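Local coordinates for PspGI restriction endonuclease (Pyrococcus sp. GI-H, PDB 3BM3), which cleaves DNA at a specific sequence as a type II restriction endonuclease, engaging its substrate duplex with base flipping, at a contact of chain A with DNA and the interface of chains A and B. Sequence-based numbering; all coordinates share one arbitrary frame. Chains: chain A/B, PspGI restriction endonuclease.

Contact 1: a contact of chain A with DNA. Residues chain A 162, 164-166. With nucleotides of chain C; nucleotides of chain D.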
# COMPACT_ATOMS: atom_id res chain seq x y z
N LYS A 162 -1.61 -1.31 10.78
CA LYS A 162 -0.20 -1.32 10.42
C LYS A 162 -0.00 -0.52 9.13
O LYS A 162 -0.85 -0.52 8.25
CB LYS A 162 0.36 -2.71 10.33
CG LYS A 162 0.46 -3.31 11.71
CD LYS A 162 0.83 -4.77 11.68
CE LYS A 162 1.07 -5.31 13.13
NZ LYS A 162 1.45 -6.75 13.21
N ARG A 164 3.39 -0.06 7.28
CA ARG A 164 4.42 -0.42 6.34
C ARG A 164 4.80 0.80 5.50
O ARG A 164 4.97 1.91 6.04
CB ARG A 164 3.96 -1.61 5.51
CG ARG A 164 3.70 -2.83 6.35
CD ARG A 164 5.01 -3.41 6.85
NE ARG A 164 4.82 -4.72 7.46
CZ ARG A 164 4.51 -4.91 8.73
NH1 ARG A 164 4.41 -3.90 9.58
NH2 ARG A 164 4.38 -6.16 9.20
N GLU A 165 4.90 0.63 4.18
CA GLU A 165 5.22 1.70 3.27
C GLU A 165 3.98 2.50 2.86
O GLU A 165 4.08 3.45 2.09
CB GLU A 165 5.89 1.12 2.00
CG GLU A 165 5.00 0.67 0.91
CD GLU A 165 4.10 -0.54 1.21
OE1 GLU A 165 4.29 -1.21 2.24
OE2 GLU A 165 3.19 -0.79 0.40
N ARG A 166 2.79 2.06 3.29
CA ARG A 166 1.53 2.57 2.79
C ARG A 166 1.21 4.00 3.23
O ARG A 166 0.28 4.63 2.75
CB ARG A 166 0.41 1.57 3.16
CG ARG A 166 0.49 0.30 2.33
CD ARG A 166 -0.54 -0.72 2.72
NE ARG A 166 -0.05 -1.48 3.85
CZ ARG A 166 -0.33 -1.25 5.12
NH1 ARG A 166 -1.20 -0.31 5.50
NH2 ARG A 166 0.26 -2.00 6.02
P DC C 5 -5.53 -0.63 6.89
OP1 DC C 5 -5.64 -0.38 8.33
OP2 DC C 5 -4.89 0.37 6.00
O5' DC C 5 -4.76 -2.02 6.70
C5' DC C 5 -5.24 -3.18 7.36
C4' DC C 5 -4.42 -4.37 6.94
O4' DC C 5 -4.60 -4.53 5.52
C3' DC C 5 -2.92 -4.19 7.18
O3' DC C 5 -2.42 -5.30 7.91
C2' DC C 5 -2.31 -4.14 5.79
C1' DC C 5 -3.35 -4.80 4.91
N1 DC C 5 -3.38 -4.23 3.56
C2 DC C 5 -3.37 -5.08 2.46
O2 DC C 5 -3.42 -6.31 2.67
N3 DC C 5 -3.31 -4.56 1.22
C4 DC C 5 -3.29 -3.24 1.05
N4 DC C 5 -3.19 -2.76 -0.20
C5 DC C 5 -3.35 -2.34 2.15
C6 DC C 5 -3.40 -2.87 3.37
P DG C 7 -2.87 -11.24 10.78
OP1 DG C 7 -3.69 -11.65 9.62
OP2 DG C 7 -2.67 -12.17 11.92
O5' DG C 7 -1.44 -10.79 10.28
C5' DG C 7 -1.26 -9.95 9.15
C4' DG C 7 0.19 -9.98 8.74
O4' DG C 7 0.42 -9.09 7.62
C3' DG C 7 1.14 -9.51 9.84
O3' DG C 7 2.40 -10.16 9.68
C2' DG C 7 1.33 -8.05 9.49
C1' DG C 7 1.46 -8.20 7.99
N9 DG C 7 1.32 -6.98 7.21
C8 DG C 7 1.12 -5.70 7.68
N7 DG C 7 1.08 -4.81 6.74
C5 DG C 7 1.24 -5.54 5.57
C6 DG C 7 1.29 -5.11 4.22
O6 DG C 7 1.22 -3.96 3.77
N1 DG C 7 1.44 -6.18 3.35
C2 DG C 7 1.55 -7.50 3.73
N2 DG C 7 1.68 -8.39 2.73
N3 DG C 7 1.53 -7.91 4.98
C4 DG C 7 1.37 -6.88 5.84
P DG C 8 3.17 -10.73 10.95
OP1 DG C 8 2.16 -11.31 11.88
OP2 DG C 8 4.13 -9.71 11.45
O5' DG C 8 4.00 -11.93 10.33
C5' DG C 8 3.32 -13.01 9.71
C4' DG C 8 4.01 -13.41 8.43
O4' DG C 8 3.88 -12.36 7.43
C3' DG C 8 5.50 -13.67 8.57
O3' DG C 8 5.84 -14.71 7.66
C2' DG C 8 6.12 -12.34 8.13
C1' DG C 8 5.16 -11.90 7.03
N9 DG C 8 5.09 -10.45 6.86
C8 DG C 8 5.04 -9.51 7.85
N7 DG C 8 4.97 -8.29 7.40
C5 DG C 8 4.97 -8.44 6.02
C6 DG C 8 4.90 -7.46 4.98
O6 DG C 8 4.81 -6.23 5.09
N1 DG C 8 4.94 -8.05 3.72
C2 DG C 8 5.03 -9.40 3.48
N2 DG C 8 5.07 -9.77 2.20
N3 DG C 8 5.07 -10.32 4.44
C4 DG C 8 5.04 -9.77 5.67
P DA D 4 10.29 2.07 1.98
OP1 DA D 4 10.94 3.27 1.39
OP2 DA D 4 9.10 2.23 2.85
O5' DA D 4 9.91 1.12 0.77
C5' DA D 4 10.94 0.49 0.02
C4' DA D 4 10.40 -0.76 -0.62
O4' DA D 4 10.28 -1.82 0.36
C3' DA D 4 9.01 -0.58 -1.22
O3' DA D 4 8.97 -1.26 -2.45
C2' DA D 4 8.10 -1.22 -0.19
C1' DA D 4 8.97 -2.34 0.35
N9 DA D 4 8.65 -2.75 1.71
C8 DA D 4 8.42 -1.96 2.81
N7 DA D 4 8.18 -2.63 3.91
C5 DA D 4 8.26 -3.95 3.51
C6 DA D 4 8.11 -5.16 4.22
N6 DA D 4 7.85 -5.21 5.52
N1 DA D 4 8.24 -6.31 3.52
C2 DA D 4 8.50 -6.24 2.21
N3 DA D 4 8.67 -5.17 1.43
C4 DA D 4 8.53 -4.05 2.16
P DC D 5 7.67 -1.16 -3.37
OP1 DC D 5 8.14 -0.85 -4.74
OP2 DC D 5 6.64 -0.31 -2.72
O5' DC D 5 7.17 -2.67 -3.38
C5' DC D 5 7.99 -3.68 -3.96
C4' DC D 5 7.49 -5.04 -3.56
O4' DC D 5 7.65 -5.25 -2.15
C3' DC D 5 6.01 -5.23 -3.79
O3' DC D 5 5.80 -5.52 -5.16
C2' DC D 5 5.72 -6.43 -2.90
C1' DC D 5 6.68 -6.21 -1.73
N1 DC D 5 6.06 -5.69 -0.51
C2 DC D 5 5.73 -6.58 0.51
O2 DC D 5 5.93 -7.79 0.34
N3 DC D 5 5.21 -6.10 1.66
C4 DC D 5 5.01 -4.78 1.80
N4 DC D 5 4.52 -4.36 2.96
C5 DC D 5 5.30 -3.86 0.76
C6 DC D 5 5.82 -4.35 -0.37
P DC D 6 4.44 -5.05 -5.87
OP1 DC D 6 4.58 -5.41 -7.30
OP2 DC D 6 4.17 -3.64 -5.48
O5' DC D 6 3.34 -5.98 -5.21
C5' DC D 6 3.45 -7.39 -5.30
C4' DC D 6 2.35 -8.03 -4.49
O4' DC D 6 2.54 -7.65 -3.12
C3' DC D 6 0.95 -7.54 -4.90
O3' DC D 6 0.09 -8.66 -5.10
C2' DC D 6 0.48 -6.72 -3.72
C1' DC D 6 1.31 -7.23 -2.56
N1 DC D 6 1.61 -6.19 -1.57
C2 DC D 6 1.41 -6.45 -0.22
O2 DC D 6 1.06 -7.59 0.12
N3 DC D 6 1.59 -5.46 0.68
C4 DC D 6 2.00 -4.26 0.27
N4 DC D 6 2.11 -3.30 1.19
C5 DC D 6 2.28 -3.98 -1.10
C6 DC D 6 2.07 -4.97 -1.98
O HOH W 1 -3.38 0.89 3.95
O HOH W 2 3.90 -7.09 11.87
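The guanidinium of A:Arg164 lies with one face against the imidazole ring of DG7 of chain C, its NE 3.9 Å from the ring centroid in a cation-pi contact, while water 2 sits at its edge. That of A:Arg166 has the sugar C2' of DC5 of chain C over one face; at its edge, in plane, are DG7 O6 and the backbone O of A:Lys162. Bent at chi2 (-72°), A:Arg164 turns side-on to the major-groove edge of DG8 of chain C: NE meets O6 at 2.8 Å, and NH2 reaches N7 at 2.9 Å, nearly straight. A:Arg166 NE donates to DG7 O6 at 2.8 Å. Its NH1 and NH2 both grip A:Lys162 O, NH1 in the carbonyl plane on a lone pair, which fixes the guanidinium's rotation. A:Glu165 reads the opposite strand: OE2 takes N4 of DC6 of chain D at 2.8 Å with its syn lone pair, and OE1 is met from above the carboxylate plane by N4 of DC5 of chain D at 3.2 Å. Two adjacent G-C pairs are thus read on both strands. Water 2 links A:Lys162 NZ to the DG8 phosphate. This recognition loop runs between strand 155-160 and helix 167-181.

Contact 2: the interface of chains A and B. Residues chain A 199, 202, 206, 229, 234, 239; chain B 128, 130-131, 133.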
# COMPACT_ATOMS: atom_id res chain seq x y z
N TYR A 199 11.12 8.37 9.73
CA TYR A 199 11.17 8.92 8.38
C TYR A 199 9.76 9.20 7.91
O TYR A 199 9.49 10.26 7.35
CB TYR A 199 11.88 8.02 7.40
CG TYR A 199 11.87 8.56 6.00
CD1 TYR A 199 12.65 9.64 5.66
CD2 TYR A 199 11.08 7.97 5.01
CE1 TYR A 199 12.62 10.15 4.37
CE2 TYR A 199 11.08 8.45 3.74
CZ TYR A 199 11.83 9.55 3.41
OH TYR A 199 11.81 10.00 2.11
N ILE A 202 8.36 12.37 9.54
CA ILE A 202 9.01 13.58 9.05
C ILE A 202 8.64 13.87 7.59
O ILE A 202 8.23 14.97 7.24
CB ILE A 202 10.53 13.48 9.23
CG1 ILE A 202 10.85 13.40 10.73
CG2 ILE A 202 11.22 14.66 8.58
CD1 ILE A 202 12.32 13.15 11.00
N ASP A 206 6.44 17.07 6.07
CA ASP A 206 7.06 17.95 5.11
C ASP A 206 6.37 17.93 3.77
O ASP A 206 6.71 18.72 2.88
CB ASP A 206 8.53 17.59 4.97
CG ASP A 206 9.37 18.16 6.08
OD1 ASP A 206 8.96 19.16 6.72
OD2 ASP A 206 10.47 17.62 6.30
N ILE A 229 18.40 12.74 16.80
CA ILE A 229 19.01 13.29 15.61
C ILE A 229 19.84 14.49 16.11
O ILE A 229 19.30 15.42 16.72
CB ILE A 229 17.99 13.70 14.54
CG1 ILE A 229 17.23 12.46 14.05
CG2 ILE A 229 18.70 14.40 13.39
CD1 ILE A 229 15.99 12.77 13.19
N PHE A 234 18.62 20.03 11.91
CA PHE A 234 17.32 19.40 12.05
C PHE A 234 16.57 20.11 13.16
O PHE A 234 17.02 20.13 14.31
CB PHE A 234 17.49 17.94 12.40
CG PHE A 234 16.20 17.25 12.66
CD1 PHE A 234 15.20 17.25 11.71
CD2 PHE A 234 15.98 16.58 13.86
CE1 PHE A 234 14.02 16.60 11.94
CE2 PHE A 234 14.77 15.93 14.09
CZ PHE A 234 13.81 15.93 13.11
N TYR A 239 8.63 19.38 14.06
CA TYR A 239 8.01 18.10 13.82
C TYR A 239 7.30 17.56 15.04
O TYR A 239 6.18 17.04 14.95
CB TYR A 239 9.07 17.11 13.38
CG TYR A 239 9.66 17.52 12.08
CD1 TYR A 239 8.97 17.32 10.88
CD2 TYR A 239 10.91 18.13 12.03
CE1 TYR A 239 9.49 17.72 9.71
CE2 TYR A 239 11.45 18.51 10.82
CZ TYR A 239 10.73 18.30 9.66
OH TYR A 239 11.30 18.67 8.47
N TYR B 128 16.82 13.80 3.66
CA TYR B 128 17.42 14.52 4.75
C TYR B 128 18.78 13.88 4.97
O TYR B 128 18.88 12.67 5.14
CB TYR B 128 16.60 14.35 6.02
CG TYR B 128 15.13 14.63 5.80
CD1 TYR B 128 14.64 15.93 5.90
CD2 TYR B 128 14.24 13.61 5.51
CE1 TYR B 128 13.28 16.20 5.69
CE2 TYR B 128 12.92 13.87 5.30
CZ TYR B 128 12.43 15.15 5.38
OH TYR B 128 11.10 15.40 5.17
N TYR B 130 20.61 13.82 7.43
CA TYR B 130 20.71 13.26 8.78
C TYR B 130 19.74 12.12 9.07
O TYR B 130 19.65 11.67 10.19
CB TYR B 130 20.51 14.35 9.83
CG TYR B 130 19.39 15.28 9.46
CD1 TYR B 130 19.64 16.45 8.76
CD2 TYR B 130 18.09 14.96 9.77
CE1 TYR B 130 18.60 17.30 8.39
CE2 TYR B 130 17.05 15.80 9.42
CZ TYR B 130 17.31 16.97 8.74
OH TYR B 130 16.28 17.79 8.38
N ILE B 131 18.99 11.66 8.06
CA ILE B 131 18.12 10.50 8.21
C ILE B 131 18.55 9.46 7.18
O ILE B 131 18.67 9.76 6.00
CB ILE B 131 16.61 10.88 8.07
CG1 ILE B 131 16.21 11.86 9.17
CG2 ILE B 131 15.72 9.64 8.13
CD1 ILE B 131 14.73 12.07 9.29
N GLU B 133 17.10 6.83 6.15
CA GLU B 133 16.00 6.43 5.30
C GLU B 133 15.63 7.53 4.30
O GLU B 133 15.56 8.70 4.66
CB GLU B 133 14.80 6.05 6.17
CG GLU B 133 15.05 4.83 7.08
CD GLU B 133 15.77 5.12 8.41
OE1 GLU B 133 15.78 6.28 8.89
OE2 GLU B 133 16.33 4.15 8.98
O HOH W 3 13.99 18.77 8.35
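B:Tyr130 starts from the crowded first torsion, CG between backbone N and carbonyl carbon (chi1 42°), and pushes its ring into chain A. B:Tyr130 CB lies 4.0 Å from CG2 of A:Ile229, and the same methyl lies 3.7 Å from CD2 of the B:Tyr130 ring. Further out, B:Tyr130 CE2 packs on CD1 of A:Phe234 at 3.3 Å; the two side chains cross at about a right angle, and A:Phe234 CB rests over one face of the tyrosine, offset toward the rim, while B:Tyr128 CB supports the opposite face. At the tip, OH reaches water 3, in the plane of the ring, and this water passes the link on to A:Tyr239 OH at 2.7 Å. A:Tyr239 OH in turn donates to OD2 of A:Asp206 at 2.6 Å on its syn lone pair. B:Tyr128, reaching tip to tip, donates its OH to the same A:Asp206 OD2 at 2.6 Å on the anti lone pair. Two phenols therefore grip one carboxylate oxygen, which would probably favour the ionised acid. Beside this phenol, A:Ile202 CG2 packs against B:Tyr128 CZ at 3.5 Å. Further along, the side chains of A:Tyr199 and B:Glu133 slide past each other in opposite directions, CB beside CB. From chain B a loop supplies residues 128-133; chain A offers helix 198-206, the loop residues A:Ile229 and A:Phe234, and helix 236-240, in what is probably part of the functional dimer interface.

Contact 3: the interface of chains A and B. Residues chain A 127-128, 134-135, 172-173, 175-176; chain B 167-168, 171, 199, 202-203, 206-207.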
# COMPACT_ATOMS: atom_id res chain seq x y z
N ILE A 127 -12.65 14.80 -7.53
CA ILE A 127 -11.52 15.58 -7.96
C ILE A 127 -11.75 16.18 -9.32
O ILE A 127 -11.29 17.30 -9.57
CB ILE A 127 -10.23 14.72 -8.00
CG1 ILE A 127 -9.91 14.18 -6.60
CG2 ILE A 127 -9.07 15.50 -8.52
CD1 ILE A 127 -9.85 15.25 -5.54
N TYR A 128 -12.40 15.42 -10.18
CA TYR A 128 -12.71 15.81 -11.55
C TYR A 128 -14.19 15.84 -11.78
O TYR A 128 -14.90 14.96 -11.31
CB TYR A 128 -12.09 14.79 -12.49
CG TYR A 128 -10.59 14.63 -12.29
CD1 TYR A 128 -9.72 15.62 -12.67
CD2 TYR A 128 -10.06 13.49 -11.71
CE1 TYR A 128 -8.34 15.50 -12.49
CE2 TYR A 128 -8.69 13.37 -11.51
CZ TYR A 128 -7.83 14.37 -11.92
OH TYR A 128 -6.46 14.25 -11.75
N GLY A 134 -12.77 9.55 -6.74
CA GLY A 134 -12.08 10.63 -6.08
C GLY A 134 -11.30 10.14 -4.89
O GLY A 134 -10.98 8.95 -4.78
N GLU A 135 -10.98 11.07 -4.02
CA GLU A 135 -10.24 10.75 -2.84
C GLU A 135 -11.18 10.42 -1.68
O GLU A 135 -12.29 10.97 -1.57
CB GLU A 135 -9.26 11.84 -2.50
CG GLU A 135 -8.23 12.04 -3.56
CD GLU A 135 -7.46 10.76 -3.85
OE1 GLU A 135 -6.77 10.29 -2.95
OE2 GLU A 135 -7.62 10.22 -4.96
N GLY A 172 0.20 10.80 -1.05
CA GLY A 172 -0.41 10.84 -2.38
C GLY A 172 -1.79 11.45 -2.33
O GLY A 172 -2.11 12.36 -3.11
N GLU A 173 -2.62 10.97 -1.41
CA GLU A 173 -3.95 11.48 -1.25
C GLU A 173 -3.93 12.99 -0.94
O GLU A 173 -4.65 13.80 -1.53
CB GLU A 173 -4.68 10.72 -0.14
CG GLU A 173 -6.06 11.19 0.05
CD GLU A 173 -6.82 10.45 1.11
OE1 GLU A 173 -6.28 9.47 1.65
OE2 GLU A 173 -7.93 10.90 1.42
N GLN A 175 -1.64 15.10 -1.63
CA GLN A 175 -1.18 15.88 -2.78
C GLN A 175 -2.34 16.10 -3.74
O GLN A 175 -2.57 17.21 -4.22
CB GLN A 175 -0.03 15.15 -3.48
CG GLN A 175 0.21 15.54 -4.93
CD GLN A 175 0.48 17.02 -5.12
OE1 GLN A 175 0.98 17.69 -4.19
NE2 GLN A 175 0.16 17.55 -6.34
N ILE A 176 -3.08 15.04 -4.02
CA ILE A 176 -4.22 15.14 -4.92
C ILE A 176 -5.22 16.18 -4.40
O ILE A 176 -5.69 17.03 -5.14
CB ILE A 176 -4.88 13.79 -5.11
CG1 ILE A 176 -3.89 12.86 -5.83
CG2 ILE A 176 -6.17 13.91 -5.95
CD1 ILE A 176 -4.31 11.37 -5.70
N TRP B 167 -1.05 2.68 -6.04
CA TRP B 167 -0.55 3.72 -6.94
C TRP B 167 -0.37 5.05 -6.22
O TRP B 167 0.51 5.84 -6.56
CB TRP B 167 -1.51 3.91 -8.11
CG TRP B 167 -2.84 4.31 -7.77
CD1 TRP B 167 -3.91 3.48 -7.55
CD2 TRP B 167 -3.33 5.63 -7.62
NE1 TRP B 167 -5.02 4.19 -7.28
CE2 TRP B 167 -4.72 5.53 -7.33
CE3 TRP B 167 -2.77 6.88 -7.77
CZ2 TRP B 167 -5.52 6.64 -7.14
CZ3 TRP B 167 -3.57 7.99 -7.62
CH2 TRP B 167 -4.92 7.87 -7.29
N ARG B 168 -1.18 5.31 -5.20
CA ARG B 168 -0.97 6.55 -4.43
C ARG B 168 0.39 6.61 -3.77
O ARG B 168 0.91 7.69 -3.52
CB ARG B 168 -2.09 6.76 -3.44
CG ARG B 168 -3.41 7.17 -4.07
CD ARG B 168 -4.35 7.68 -3.04
NE ARG B 168 -5.68 7.93 -3.60
CZ ARG B 168 -6.55 7.00 -3.95
NH1 ARG B 168 -6.28 5.70 -3.76
NH2 ARG B 168 -7.72 7.34 -4.47
N VAL B 171 2.50 8.46 -6.17
CA VAL B 171 2.22 9.89 -6.01
C VAL B 171 2.97 10.47 -4.81
O VAL B 171 3.58 11.54 -4.90
CB VAL B 171 0.71 10.16 -5.96
CG1 VAL B 171 0.45 11.66 -5.78
CG2 VAL B 171 0.02 9.67 -7.23
N TYR B 199 -8.95 6.44 -13.26
CA TYR B 199 -8.74 7.49 -12.28
C TYR B 199 -7.31 7.49 -11.80
O TYR B 199 -6.71 8.55 -11.65
CB TYR B 199 -9.71 7.37 -11.13
CG TYR B 199 -9.46 8.36 -10.03
CD1 TYR B 199 -9.87 9.69 -10.16
CD2 TYR B 199 -8.80 7.98 -8.87
CE1 TYR B 199 -9.62 10.62 -9.17
CE2 TYR B 199 -8.56 8.89 -7.85
CZ TYR B 199 -8.98 10.22 -8.01
OH TYR B 199 -8.76 11.14 -7.03
N ILE B 202 -5.04 9.12 -14.44
CA ILE B 202 -5.23 10.56 -14.59
C ILE B 202 -4.74 11.27 -13.34
O ILE B 202 -4.01 12.24 -13.42
CB ILE B 202 -6.67 10.92 -14.85
CG1 ILE B 202 -7.13 10.33 -16.18
CG2 ILE B 202 -6.83 12.45 -14.84
CD1 ILE B 202 -8.61 10.40 -16.38
N ALA B 203 -5.13 10.76 -12.18
CA ALA B 203 -4.65 11.32 -10.92
C ALA B 203 -3.14 11.34 -10.82
O ALA B 203 -2.56 12.33 -10.40
CB ALA B 203 -5.29 10.62 -9.73
N ASP B 206 -1.64 13.94 -13.24
CA ASP B 206 -1.90 15.30 -12.74
C ASP B 206 -1.18 15.64 -11.44
O ASP B 206 -1.22 16.81 -10.98
CB ASP B 206 -3.40 15.46 -12.54
CG ASP B 206 -4.15 15.58 -13.84
OD1 ASP B 206 -3.52 15.83 -14.89
OD2 ASP B 206 -5.38 15.43 -13.79
N ASN B 207 -0.50 14.66 -10.84
CA ASN B 207 0.10 14.83 -9.53
C ASN B 207 1.49 14.26 -9.41
O ASN B 207 1.83 13.67 -8.43
CB ASN B 207 -0.83 14.29 -8.44
CG ASN B 207 -2.06 15.10 -8.34
OD1 ASN B 207 -2.03 16.17 -7.73
ND2 ASN B 207 -3.12 14.67 -9.03
O HOH W 4 -5.56 15.89 -9.89
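This two-fold symmetric protein-protein interface, in which polar links and apolar packing are mixed, joins the two copies beside the DNA and probably holds the functional dimer together. A:Glu135 carries much of it, its chain bent at chi2 (-57°) toward B:Arg168. The arginine, extended from CG to NE, approaches tip to tip and binds side-on: B:Arg168 NE donates to A:Glu135 OE1 at 2.7 Å on the syn lone pair, whereas B:Arg168 NH2 meets A:Glu135 OE2 at 2.9 Å from above the carboxylate plane. B:Trp167 backs the guanidinium, with CZ2 over its centre. B:Tyr199 OH adds a 2.5 Å bond to A:Glu135 OE2 on the anti lone pair, its ring nearly coplanar with the carboxylate (19°). An alanine in place of A:Glu135 would remove the carboxylate and would probably loosen B:Arg168 and B:Tyr199. A:Tyr128 crosses B:Tyr199 obliquely, CE2 against CE1 at 3.7 Å, and A:Ile127 CG2 lies over the centre of one face of the A:Tyr128 ring. A second polar link pairs A:Gln175 NE2 with B:Asn207 OD1 at 2.9 Å, on a lone pair in the carbonyl plane. B:Asn207 ND2 donates to B:Ala203 O at 2.8 Å, fixing the amide, and also reaches A:Tyr128 OH through water 4. Where the helices 167-181 meet, A:Gly172 CA rests 3.6 Å from B:Val171 CG1. The site thus ties the two subunits together close to their DNA-binding elements.

Contact 1 lies about 18 Å from contact 2 and 19 Å from contact 3, while contacts 2 and 3 are about 25 Å apart, measured between centres of their C-alpha atoms. The base-reading loop of contact 1 leads directly into helix 167-181, which packs against its copy in contact 3, so base recognition and subunit pairing may be mechanically coupled. B:Tyr128 with A:Tyr199, A:Ile202 and A:Asp206 in contact 2 recur as A:Tyr128 with B:Tyr199, B:Ile202 and B:Asp206 in contact 3, as expected of a two-fold dimer. The subunits are thus joined on either side of the DNA, and such a clamp would probably help both recognition loops reach one duplex.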